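Sugar ABC transporter (Sugar-binding protein) (Bacillus halodurans, PDB 4YO7) binds myo-inositol in the cleft between its two lobes and probably serves as the solute-binding component of a sugar ABC transporter. Local coordinates at residues A92-E95 with N96-R100; N120-D124 with A125-I129; G251-D255 with V256-G260; I261-P265 with A266-A270. All coordinates share one frame; numbering follows the deposited sequence. Where two conformers were deposited one is given.

Contact 1 (A92-E95 with N96-R100)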
loop_
_atom_site.group_PDB
_atom_site.type_symbol
_atom_site.label_atom_id
_atom_site.label_comp_id
_atom_site.label_asym_id
_atom_site.label_seq_id
_atom_site.Cartn_x
_atom_site.Cartn_y
_atom_site.Cartn_z
ATOM N N ALA A 92 -21.801 -3.073 -1.022
ATOM C CA ALA A 92 -22.800 -4.024 -0.516
ATOM C C ALA A 92 -22.393 -4.589 0.846
ATOM O O ALA A 92 -23.239 -4.806 1.711
ATOM C CB ALA A 92 -23.036 -5.167 -1.521
ATOM N N GLN A 93 -21.102 -4.813 1.050
ATOM C CA GLN A 93 -20.597 -5.248 2.340
ATOM C C GLN A 93 -20.829 -4.204 3.408
ATOM O O GLN A 93 -21.293 -4.499 4.497
ATOM C CB GLN A 93 -19.105 -5.610 2.214
ATOM C CG GLN A 93 -18.928 -6.821 1.329
ATOM C CD GLN A 93 -17.496 -7.137 0.927
ATOM O OE1 GLN A 93 -16.586 -6.327 1.096
ATOM N NE2 GLN A 93 -17.297 -8.343 0.380
ATOM N N VAL A 94 -20.521 -2.965 3.088
ATOM C CA VAL A 94 -20.741 -1.872 4.034
ATOM C C VAL A 94 -22.221 -1.671 4.347
ATOM O O VAL A 94 -22.589 -1.485 5.504
ATOM C CB VAL A 94 -20.094 -0.586 3.488
ATOM C CG1 VAL A 94 -20.430 0.631 4.346
ATOM C CG2 VAL A 94 -18.593 -0.776 3.455
ATOM N N GLU A 95 -23.076 -1.729 3.332
ATOM C CA GLU A 95 -24.521 -1.619 3.561
ATOM C C GLU A 95 -25.025 -2.729 4.499
ATOM O O GLU A 95 -25.904 -2.496 5.325
ATOM C CB GLU A 95 -25.262 -1.670 2.228
ATOM C CG GLU A 95 -25.096 -0.384 1.411
ATOM C CD GLU A 95 -25.607 -0.509 -0.023
ATOM O OE1 GLU A 95 -25.984 -1.621 -0.441
ATOM O OE2 GLU A 95 -25.614 0.511 -0.738
ATOM N N ASN A 96 -24.496 -3.932 4.332
ATOM C CA ASN A 96 -24.820 -5.044 5.215
ATOM C C ASN A 96 -24.365 -4.781 6.640
ATOM O O ASN A 96 -25.100 -5.022 7.592
ATOM C CB ASN A 96 -24.205 -6.347 4.683
ATOM C CG ASN A 96 -24.523 -7.545 5.564
ATOM O OD1 ASN A 96 -23.731 -7.926 6.400
ATOM N ND2 ASN A 96 -25.692 -8.124 5.387
ATOM N N PHE A 97 -23.153 -4.266 6.796
ATOM C CA PHE A 97 -22.676 -3.898 8.128
ATOM C C PHE A 97 -23.574 -2.850 8.786
ATOM O O PHE A 97 -23.864 -2.942 9.962
ATOM C CB PHE A 97 -21.247 -3.363 8.083
ATOM C CG PHE A 97 -20.213 -4.337 7.569
ATOM C CD1 PHE A 97 -20.362 -5.711 7.653
ATOM C CD2 PHE A 97 -19.026 -3.823 7.044
ATOM C CE1 PHE A 97 -19.359 -6.554 7.170
ATOM C CE2 PHE A 97 -18.052 -4.657 6.572
ATOM C CZ PHE A 97 -18.210 -6.011 6.643
ATOM N N ILE A 98 -24.028 -1.851 8.027
ATOM C CA ILE A 98 -24.948 -0.854 8.554
ATOM C C ILE A 98 -26.267 -1.507 8.954
ATOM O O ILE A 98 -26.774 -1.253 10.041
ATOM C CB ILE A 98 -25.206 0.249 7.536
ATOM C CG1 ILE A 98 -23.928 1.063 7.352
ATOM C CG2 ILE A 98 -26.353 1.141 7.981
ATOM C CD1 ILE A 98 -23.967 2.032 6.176
ATOM N N SER A 99 -26.791 -2.368 8.103
ATOM C CA SER A 99 -28.087 -2.965 8.393
ATOM C C SER A 99 -28.068 -3.897 9.614
ATOM O O SER A 99 -29.092 -4.055 10.288
ATOM C CB SER A 99 -28.624 -3.694 7.179
ATOM O OG SER A 99 -28.010 -4.946 6.944
ATOM N N ARG A 100 -26.911 -4.498 9.871
ATOM C CA ARG A 100 -26.672 -5.336 11.048
ATOM C C ARG A 100 -26.472 -4.520 12.319
ATOM O O ARG A 100 -26.499 -5.065 13.428
ATOM C CB ARG A 100 -25.420 -6.203 10.844
ATOM C CG ARG A 100 -25.530 -7.372 9.922
ATOM C CD ARG A 100 -24.110 -7.896 9.686
ATOM N NE ARG A 100 -24.078 -9.154 8.929
ATOM C CZ ARG A 100 -24.016 -10.364 9.474
ATOM N NH1 ARG A 100 -23.980 -10.510 10.792
ATOM N NH2 ARG A 100 -23.999 -11.441 8.696
#

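Contact 2 (N120-D124 with A125-I129)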
loop_
_atom_site.group_PDB
_atom_site.type_symbol
_atom_site.label_atom_id
_atom_site.label_comp_id
_atom_site.label_asym_id
_atom_site.label_seq_id
_atom_site.Cartn_x
_atom_site.Cartn_y
_atom_site.Cartn_z
ATOM N N ASN A 120 -19.698 8.704 3.640
ATOM C CA ASN A 120 -20.928 9.461 3.830
ATOM C C ASN A 120 -22.050 8.607 4.397
ATOM O O ASN A 120 -22.755 9.021 5.328
ATOM C CB ASN A 120 -21.387 10.086 2.514
ATOM C CG ASN A 120 -20.526 11.264 2.098
ATOM O OD1 ASN A 120 -19.909 11.926 2.935
ATOM N ND2 ASN A 120 -20.504 11.549 0.801
HETATM N N MSE A 121 -22.196 7.412 3.847
HETATM C CA MSE A 121 -23.248 6.498 4.251
HETATM C C MSE A 121 -23.071 6.015 5.690
HETATM O O MSE A 121 -24.044 5.977 6.465
HETATM C CB MSE A 121 -23.269 5.317 3.274
HETATM C CG MSE A 121 -24.334 4.330 3.517
HETATM SE SE MSE A 121 -24.364 3.037 2.052
HETATM C CE MSE A 121 -22.574 2.314 2.030
ATOM N N VAL A 122 -21.836 5.660 6.055
ATOM C CA VAL A 122 -21.575 5.132 7.371
ATOM C C VAL A 122 -21.705 6.286 8.370
ATOM O O VAL A 122 -22.266 6.101 9.432
ATOM C CB VAL A 122 -20.199 4.425 7.445
ATOM C CG1 VAL A 122 -19.898 3.918 8.839
ATOM C CG2 VAL A 122 -20.196 3.278 6.498
ATOM N N ASN A 123 -21.196 7.466 8.031
ATOM C CA ASN A 123 -21.402 8.634 8.906
ATOM C C ASN A 123 -22.899 8.903 9.156
ATOM O O ASN A 123 -23.314 9.151 10.299
ATOM C CB ASN A 123 -20.778 9.890 8.336
ATOM C CG ASN A 123 -19.265 9.937 8.474
ATOM O OD1 ASN A 123 -18.663 9.277 9.329
ATOM N ND2 ASN A 123 -18.654 10.753 7.647
ATOM N N ASP A 124 -23.709 8.853 8.100
ATOM C CA ASP A 124 -25.156 9.074 8.253
ATOM C C ASP A 124 -25.762 8.020 9.159
ATOM O O ASP A 124 -26.715 8.317 9.857
ATOM C CB ASP A 124 -25.886 9.069 6.906
ATOM C CG ASP A 124 -25.655 10.342 6.101
ATOM O OD1 ASP A 124 -25.216 11.354 6.678
ATOM O OD2 ASP A 124 -25.932 10.323 4.891
ATOM N N ALA A 125 -25.199 6.810 9.169
ATOM C CA ALA A 125 -25.697 5.720 10.013
ATOM C C ALA A 125 -25.277 5.865 11.466
ATOM O O ALA A 125 -25.767 5.151 12.328
ATOM C CB ALA A 125 -25.223 4.360 9.465
ATOM N N GLY A 126 -24.334 6.767 11.731
ATOM C CA GLY A 126 -23.862 7.011 13.075
ATOM C C GLY A 126 -22.946 5.917 13.594
ATOM O O GLY A 126 -22.876 5.687 14.795
ATOM N N ILE A 127 -22.250 5.234 12.686
ATOM C CA ILE A 127 -21.340 4.137 13.043
ATOM C C ILE A 127 -19.906 4.611 12.790
ATOM O O ILE A 127 -19.627 5.198 11.769
ATOM C CB ILE A 127 -21.644 2.862 12.218
ATOM C CG1 ILE A 127 -23.079 2.378 12.482
ATOM C CG2 ILE A 127 -20.642 1.742 12.508
ATOM C CD1 ILE A 127 -23.516 1.209 11.590
ATOM N N PRO A 128 -18.994 4.407 13.745
ATOM C CA PRO A 128 -17.599 4.785 13.450
ATOM C C PRO A 128 -17.003 4.034 12.269
ATOM O O PRO A 128 -17.202 2.837 12.114
ATOM C CB PRO A 128 -16.837 4.425 14.727
ATOM C CG PRO A 128 -17.849 4.131 15.768
ATOM C CD PRO A 128 -19.183 3.926 15.129
ATOM N N ILE A 129 -16.239 4.743 11.451
ATOM C CA ILE A 129 -15.575 4.117 10.309
ATOM C C ILE A 129 -14.078 4.456 10.318
ATOM O O ILE A 129 -13.660 5.633 10.320
ATOM C CB ILE A 129 -16.225 4.524 8.994
ATOM C CG1 ILE A 129 -15.449 3.857 7.824
ATOM C CG2 ILE A 129 -16.368 6.037 8.854
ATOM C CD1 ILE A 129 -16.204 3.749 6.596
HETATM O O HOH W 1 -19.094 7.779 11.640
#

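Contact 3 (G251-D255 with V256-G260). With MG (magnesium ion), chain C.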
loop_
_atom_site.group_PDB
_atom_site.type_symbol
_atom_site.label_atom_id
_atom_site.label_comp_id
_atom_site.label_asym_id
_atom_site.label_seq_id
_atom_site.Cartn_x
_atom_site.Cartn_y
_atom_site.Cartn_z
ATOM N N GLY A 251 19.572 -10.717 -19.563
ATOM C CA GLY A 251 20.881 -10.445 -19.009
ATOM C C GLY A 251 21.188 -8.982 -18.778
ATOM O O GLY A 251 22.348 -8.590 -18.841
ATOM N N LYS A 252 20.171 -8.175 -18.484
ATOM C CA LYS A 252 20.390 -6.745 -18.328
ATOM C C LYS A 252 20.155 -6.253 -16.910
ATOM O O LYS A 252 20.160 -5.050 -16.669
ATOM C CB LYS A 252 19.500 -5.973 -19.299
ATOM C CG LYS A 252 19.953 -6.106 -20.733
ATOM C CD LYS A 252 19.172 -5.192 -21.642
ATOM C CE LYS A 252 19.338 -5.577 -23.107
ATOM N NZ LYS A 252 18.277 -4.951 -23.958
ATOM N N LEU A 253 19.990 -7.170 -15.967
ATOM C CA LEU A 253 19.712 -6.770 -14.597
ATOM C C LEU A 253 20.881 -6.013 -13.954
ATOM O O LEU A 253 20.664 -5.145 -13.114
ATOM C CB LEU A 253 19.337 -7.989 -13.748
ATOM C CG LEU A 253 18.894 -7.698 -12.314
ATOM C CD1 LEU A 253 17.671 -6.795 -12.270
ATOM C CD2 LEU A 253 18.617 -8.992 -11.570
ATOM N N ASP A 254 22.123 -6.298 -14.345
ATOM C CA ASP A 254 23.248 -5.595 -13.719
ATOM C C ASP A 254 23.425 -4.167 -14.261
ATOM O O ASP A 254 24.152 -3.359 -13.679
ATOM C CB ASP A 254 24.545 -6.392 -13.896
ATOM C CG ASP A 254 24.464 -7.779 -13.280
ATOM O OD1 ASP A 254 24.711 -7.906 -12.061
ATOM O OD2 ASP A 254 24.149 -8.743 -14.014
ATOM N N ASP A 255 22.729 -3.847 -15.348
ATOM C CA ASP A 255 22.834 -2.530 -15.983
ATOM C C ASP A 255 21.762 -1.532 -15.546
ATOM O O ASP A 255 21.752 -0.384 -15.994
ATOM C CB ASP A 255 22.758 -2.678 -17.498
ATOM C CG ASP A 255 23.994 -3.324 -18.074
ATOM O OD1 ASP A 255 24.956 -2.584 -18.363
ATOM O OD2 ASP A 255 24.003 -4.564 -18.227
ATOM N N VAL A 256 20.842 -1.975 -14.699
ATOM C CA VAL A 256 19.686 -1.164 -14.349
ATOM C C VAL A 256 19.470 -1.218 -12.840
ATOM O O VAL A 256 19.531 -2.287 -12.256
ATOM C CB VAL A 256 18.410 -1.662 -15.103
ATOM C CG1 VAL A 256 17.223 -0.862 -14.759
ATOM C CG2 VAL A 256 18.622 -1.558 -16.592
ATOM N N ILE A 257 19.248 -0.060 -12.218
ATOM C CA ILE A 257 18.859 0.001 -10.815
ATOM C C ILE A 257 17.348 -0.288 -10.747
ATOM O O ILE A 257 16.589 0.252 -11.541
ATOM C CB ILE A 257 19.204 1.391 -10.208
ATOM C CG1 ILE A 257 20.727 1.561 -10.143
ATOM C CG2 ILE A 257 18.581 1.576 -8.815
ATOM C CD1 ILE A 257 21.173 2.913 -9.649
ATOM N N VAL A 258 16.925 -1.160 -9.830
ATOM C CA VAL A 258 15.500 -1.463 -9.636
ATOM C C VAL A 258 15.084 -1.085 -8.223
ATOM O O VAL A 258 15.764 -1.407 -7.248
ATOM C CB VAL A 258 15.192 -2.959 -9.888
ATOM C CG1 VAL A 258 13.690 -3.239 -9.805
ATOM C CG2 VAL A 258 15.733 -3.377 -11.253
ATOM N N ALA A 259 13.946 -0.417 -8.135
ATOM C CA ALA A 259 13.392 0.028 -6.859
ATOM C C ALA A 259 11.913 -0.317 -6.741
ATOM O O ALA A 259 11.150 -0.199 -7.708
ATOM C CB ALA A 259 13.614 1.522 -6.700
ATOM N N GLY A 260 11.511 -0.697 -5.519
ATOM C CA GLY A 260 10.115 -0.934 -5.176
ATOM C C GLY A 260 9.725 -0.247 -3.879
ATOM O O GLY A 260 10.517 0.519 -3.313
HETATM MG MG MG C . 20.491 -4.059 -11.164
HETATM O O HOH W 2 19.161 -4.453 -9.603
HETATM O O HOH W 3 21.914 -2.943 -10.090
HETATM O O HOH W 4 21.609 -5.516 -10.173
#

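Contact 4 (I261-P265 with A266-A270). With INS (1,2,3,4,5,6-hexahydroxy-cyclohexane), chain F.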
loop_
_atom_site.group_PDB
_atom_site.type_symbol
_atom_site.label_atom_id
_atom_site.label_comp_id
_atom_site.label_asym_id
_atom_site.label_seq_id
_atom_site.Cartn_x
_atom_site.Cartn_y
_atom_site.Cartn_z
ATOM N N ILE A 261 8.495 -0.509 -3.435
ATOM C CA ILE A 261 7.964 -0.037 -2.152
ATOM C C ILE A 261 7.137 -1.160 -1.560
ATOM O O ILE A 261 6.393 -1.803 -2.293
ATOM C CB ILE A 261 7.088 1.263 -2.312
ATOM C CG1 ILE A 261 7.996 2.444 -2.714
ATOM C CG2 ILE A 261 6.297 1.593 -1.031
ATOM C CD1 ILE A 261 7.271 3.684 -3.183
ATOM N N ASP A 262 7.340 -1.365 -0.254
ATOM C CA ASP A 262 6.571 -2.217 0.674
ATOM C C ASP A 262 7.529 -2.976 1.600
ATOM O O ASP A 262 7.235 -3.172 2.765
ATOM C CB ASP A 262 5.670 -3.246 -0.018
ATOM C CG ASP A 262 4.361 -2.659 -0.566
ATOM O OD1 ASP A 262 3.782 -3.318 -1.450
ATOM O OD2 ASP A 262 3.920 -1.561 -0.135
ATOM N N ALA A 263 8.655 -3.432 1.049
ATOM C CA ALA A 263 9.598 -4.319 1.742
ATOM C C ALA A 263 8.900 -5.604 2.186
ATOM O O ALA A 263 9.038 -6.052 3.333
ATOM C CB ALA A 263 10.247 -3.624 2.935
ATOM N N THR A 264 8.160 -6.204 1.263
ATOM C CA THR A 264 7.583 -7.520 1.517
ATOM C C THR A 264 8.691 -8.563 1.656
ATOM O O THR A 264 9.830 -8.345 1.240
ATOM C CB THR A 264 6.661 -7.988 0.392
ATOM O OG1 THR A 264 7.411 -8.042 -0.824
ATOM C CG2 THR A 264 5.462 -7.067 0.232
ATOM N N PRO A 265 8.355 -9.715 2.245
ATOM C CA PRO A 265 9.387 -10.746 2.300
ATOM C C PRO A 265 9.942 -11.141 0.930
ATOM O O PRO A 265 11.147 -11.379 0.826
ATOM C CB PRO A 265 8.654 -11.911 2.969
ATOM C CG PRO A 265 7.727 -11.241 3.926
ATOM C CD PRO A 265 7.228 -10.022 3.145
ATOM N N ALA A 266 9.089 -11.208 -0.091
ATOM C CA ALA A 266 9.547 -11.496 -1.445
ATOM C C ALA A 266 10.567 -10.455 -1.897
ATOM O O ALA A 266 11.550 -10.791 -2.523
ATOM C CB ALA A 266 8.376 -11.539 -2.416
ATOM N N ALA A 267 10.311 -9.187 -1.596
ATOM C CA ALA A 267 11.205 -8.118 -1.999
ATOM C C ALA A 267 12.533 -8.210 -1.263
ATOM O O ALA A 267 13.596 -8.004 -1.842
ATOM C CB ALA A 267 10.547 -6.767 -1.734
ATOM N N LEU A 268 12.479 -8.524 0.028
ATOM C CA LEU A 268 13.692 -8.570 0.822
ATOM C C LEU A 268 14.580 -9.715 0.349
ATOM O O LEU A 268 15.795 -9.578 0.322
ATOM C CB LEU A 268 13.377 -8.711 2.322
ATOM C CG LEU A 268 12.624 -7.535 2.947
ATOM C CD1 LEU A 268 12.220 -7.895 4.364
ATOM C CD2 LEU A 268 13.467 -6.276 2.940
ATOM N N GLU A 269 13.958 -10.819 -0.064
ATOM C CA GLU A 269 14.699 -11.938 -0.620
ATOM C C GLU A 269 15.377 -11.523 -1.927
ATOM O O GLU A 269 16.516 -11.907 -2.196
ATOM C CB GLU A 269 13.783 -13.130 -0.868
ATOM C CG GLU A 269 14.522 -14.392 -1.313
ATOM C CD GLU A 269 13.630 -15.378 -2.053
ATOM O OE1 GLU A 269 12.390 -15.227 -2.012
ATOM O OE2 GLU A 269 14.177 -16.305 -2.686
ATOM N N ALA A 270 14.688 -10.737 -2.746
ATOM C CA ALA A 270 15.296 -10.297 -4.000
ATOM C C ALA A 270 16.460 -9.371 -3.706
ATOM O O ALA A 270 17.451 -9.336 -4.438
ATOM C CB ALA A 270 14.285 -9.599 -4.876
HETATM C C1 INS F . -1.955 -2.004 -2.366
HETATM C C2 INS F . -0.803 -2.981 -2.572
HETATM C C3 INS F . 0.510 -2.198 -2.592
HETATM C C4 INS F . 0.719 -1.427 -1.283
HETATM C C5 INS F . -0.477 -0.477 -1.061
HETATM C C6 INS F . -1.778 -1.265 -1.051
HETATM O O1 INS F . -3.224 -2.714 -2.318
HETATM O O2 INS F . -0.803 -3.891 -1.474
HETATM O O3 INS F . 1.573 -3.175 -2.795
HETATM O O4 INS F . 1.901 -0.619 -1.380
HETATM O O5 INS F . -0.320 0.148 0.226
HETATM O O6 INS F . -2.892 -0.299 -0.908
#

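Contact 1 (A92-E95 with N96-R100)
Successive turns of helix 87-100 meet here, and the ring of Phe97 lies over the backbone carbonyl of Gln93. The hydrogen bonds are those of a regular alpha-helix. Asn96 N, Phe97 N, Ile98 N and Ser99 N bond in turn to the carbonyl oxygens of Ala92, Gln93, Val94 and Glu95. Gln93 O, 3.0 Å from Phe97 N, also sits above one face of the Phe97 ring, toward its rim, 3.3 Å from Phe97 CG. The ring gets there because CG is anti to the carbonyl carbon (chi1 -61°), beside its own N. Ile98 also leans back along the helix: its CG1 lies 3.4 Å from Val94 O, and its CD1 meets Val94 CG1 at 4.2 Å. Ser99 OG donates to Asn96 O at 3.0 Å, on the same face of that carbonyl as Arg100 N. The Gln93 amide runs away from the next turn: OE1 bonds to Ser51 OG and NE2 to the carbonyl of Asp82. Phe97 packs on Ile79 and Ile105. With an alanine here, the cover over Gln93 O would go and a gap would probably open against both isoleucines. These belong to strands 76-82 and 104-107, while Val94 and Ile98 face helix 112-125.

Contact 2 (N120-D124 with A125-I129)
Val122, near the end of helix 112-125, packs on Ile127 and Ile129 of the chain that turns back after the helix. Its CG1 is anti to the backbone N (chi1 178°), which carries this methyl to the returning chain. CG1 comes within 3.2 Å of Ile127 O and 3.7 Å of Ile129 CB. The other branch, Val122 CG2, meets Ile129 CD1 at 4.0 Å, and the two side chains cross obliquely. With CG1 anti to its N (chi1 179°), Ile129 has CG2 between N and carbonyl carbon, 4.0 Å from Asn123 OD1. A glycine in place of Ile129 would probably take away the packing on both Val122 methyls and open a gap between Val122 and Val107. Water 1 bridges the turn, donating to Asn123 OD1 at 2.8 Å and Ile127 O at 2.6 Å. Asn123 ND2 bonds to the carbonyl of Gln141, which fixes the amide's rotation. Gly126 (phi 75°) ends the helix in a Schellman motif. Gly126 N bonds to Asn123 O at 3.0 Å, and Ile127 N reaches Val122 O in a straight but weak bond. Ile129 begins strand 129-132, parallel to 104-107, and Val122 also touches Ile105 and Val94 of helix 87-100.

Contact 3 (G251-D255 with V256-G260)
A magnesium site joins Leu253 and Val256, in the turn between helix 237-249 and strand 257-259. The metal takes two backbone carbonyl oxygens from the protein: Leu253 O at 2.2 Å and Val256 O at 2.3 Å. Waters 2, 3 and 4 bind it at 2.1 Å each. Val256 O and water 4 stand nearly opposite each other across the magnesium, at about 172°. Leu253 O and waters 2 and 3 lie roughly round its waist. The five oxygens thus resemble a distorted trigonal bipyramid. The two carbonyl oxygens are 3.2 Å apart, Leu253 O to Val256 O. Two acceptors would normally repel at this range, and the shared cation probably offsets that.

The backbone turn brings both carbonyls to the same ion. Asp255 N bonds to Lys252 O at 3.1 Å and closes this turn. Side chains add one apolar touch. Leu253 CG is anti to its backbone N (chi1 -175°), and Leu253 CD1 reaches Val258 CG2 at 4.1 Å. These two side chains cross at about a right angle. Val258 continues onto helix 237-249, touching Ala240, Ile244 and Leu247. Its backbone N bonds to Asp277 OD2. Val256 packs on Val232 of the adjoining strand.

Gly251 ends the preceding helix in a Schellman motif, with Lys252 N bonded to Leu247 O and Gly251 N to Glu248 O. The whole is a helix-to-strand turn of a beta-alpha-beta unit, leading into the edge strand of a parallel sheet as in other periplasmic binding proteins, here with a metal bound in the turn.

Contact 4 (I261-P265 with A266-A270)
Asp262 grips the inositol with both carboxylate oxygens, and the chain just after it runs into Thr264, which caps helix 265-272 through Ala267. The ligand donates both bonds. Its O3 gives to Asp262 OD1 at 2.6 Å, and its O4 to Asp262 OD2 at 2.6 Å. Two adjacent hydroxyls on the ring are thus held by one carboxylate. Gln282 NE2 adds a weak hydrogen bond to Asp262 OD2, and Arg186 NH2 forms a long, weak ion pair with the same oxygen. Asp56, Asn133, Arg134, Arg186, Asn236 and Gln282 also hydrogen-bond to the ligand.

Outward from this shell, backbone bonds to Val280 and Gln282 hold Asp262 in place. Ala263 N bonds to Thr279 OG1, and Thr264 N to Asp237 OD2. Next comes the helix start. Thr264 is the N-cap. Its OG1 sits between the backbone N and the carbonyl carbon (chi1 59°), where it accepts from Ala267 N at 3.2 Å. Leu268 N bonds to Thr264 O at 2.9 Å, and Glu269 N to Pro265 O at 3.0 Å. Leu268 CG lies over Thr264 O at 3.4 Å, and Leu268 CD2 meets Ala263 CB at 4.2 Å. Behind the cap, Ala266 and Ala270 rest on Leu241 of helix 237-249.

The chemistry reads as a carboxylate offered to paired donors. Asp262 is probably ionised, with the nearby Arg186 in support. An ionised carboxylate can only accept here, consistent with both hydroxyls donating in short bonds. This fits selection for a polyol having neighbouring hydroxyls in this arrangement.

Contacts 1 and 2 lie in one lobe and touch: Val94 and Ile98 of helix 87-100 pack on Val122 and Met121 of helix 112-125. Contacts 3 and 4, across the chain's centre, merely adjoin in sequence, where strand 257-259 leads toward helix 265-272. All four are partly buried. Contact 4 is the most buried, with four of seven touching residues; contacts 1 to 3 each mix two or three buried residues with three exposed ones. The centre of contact 4 is about 13 Å from that of the chain, the others 23 to 25 Å. Contacts 1 and 2 combine backbone bonds with apolar packing, contact 3 binds a metal through carbonyls, and contact 4 presents a carboxylate to hydroxyls beside a helix N-cap.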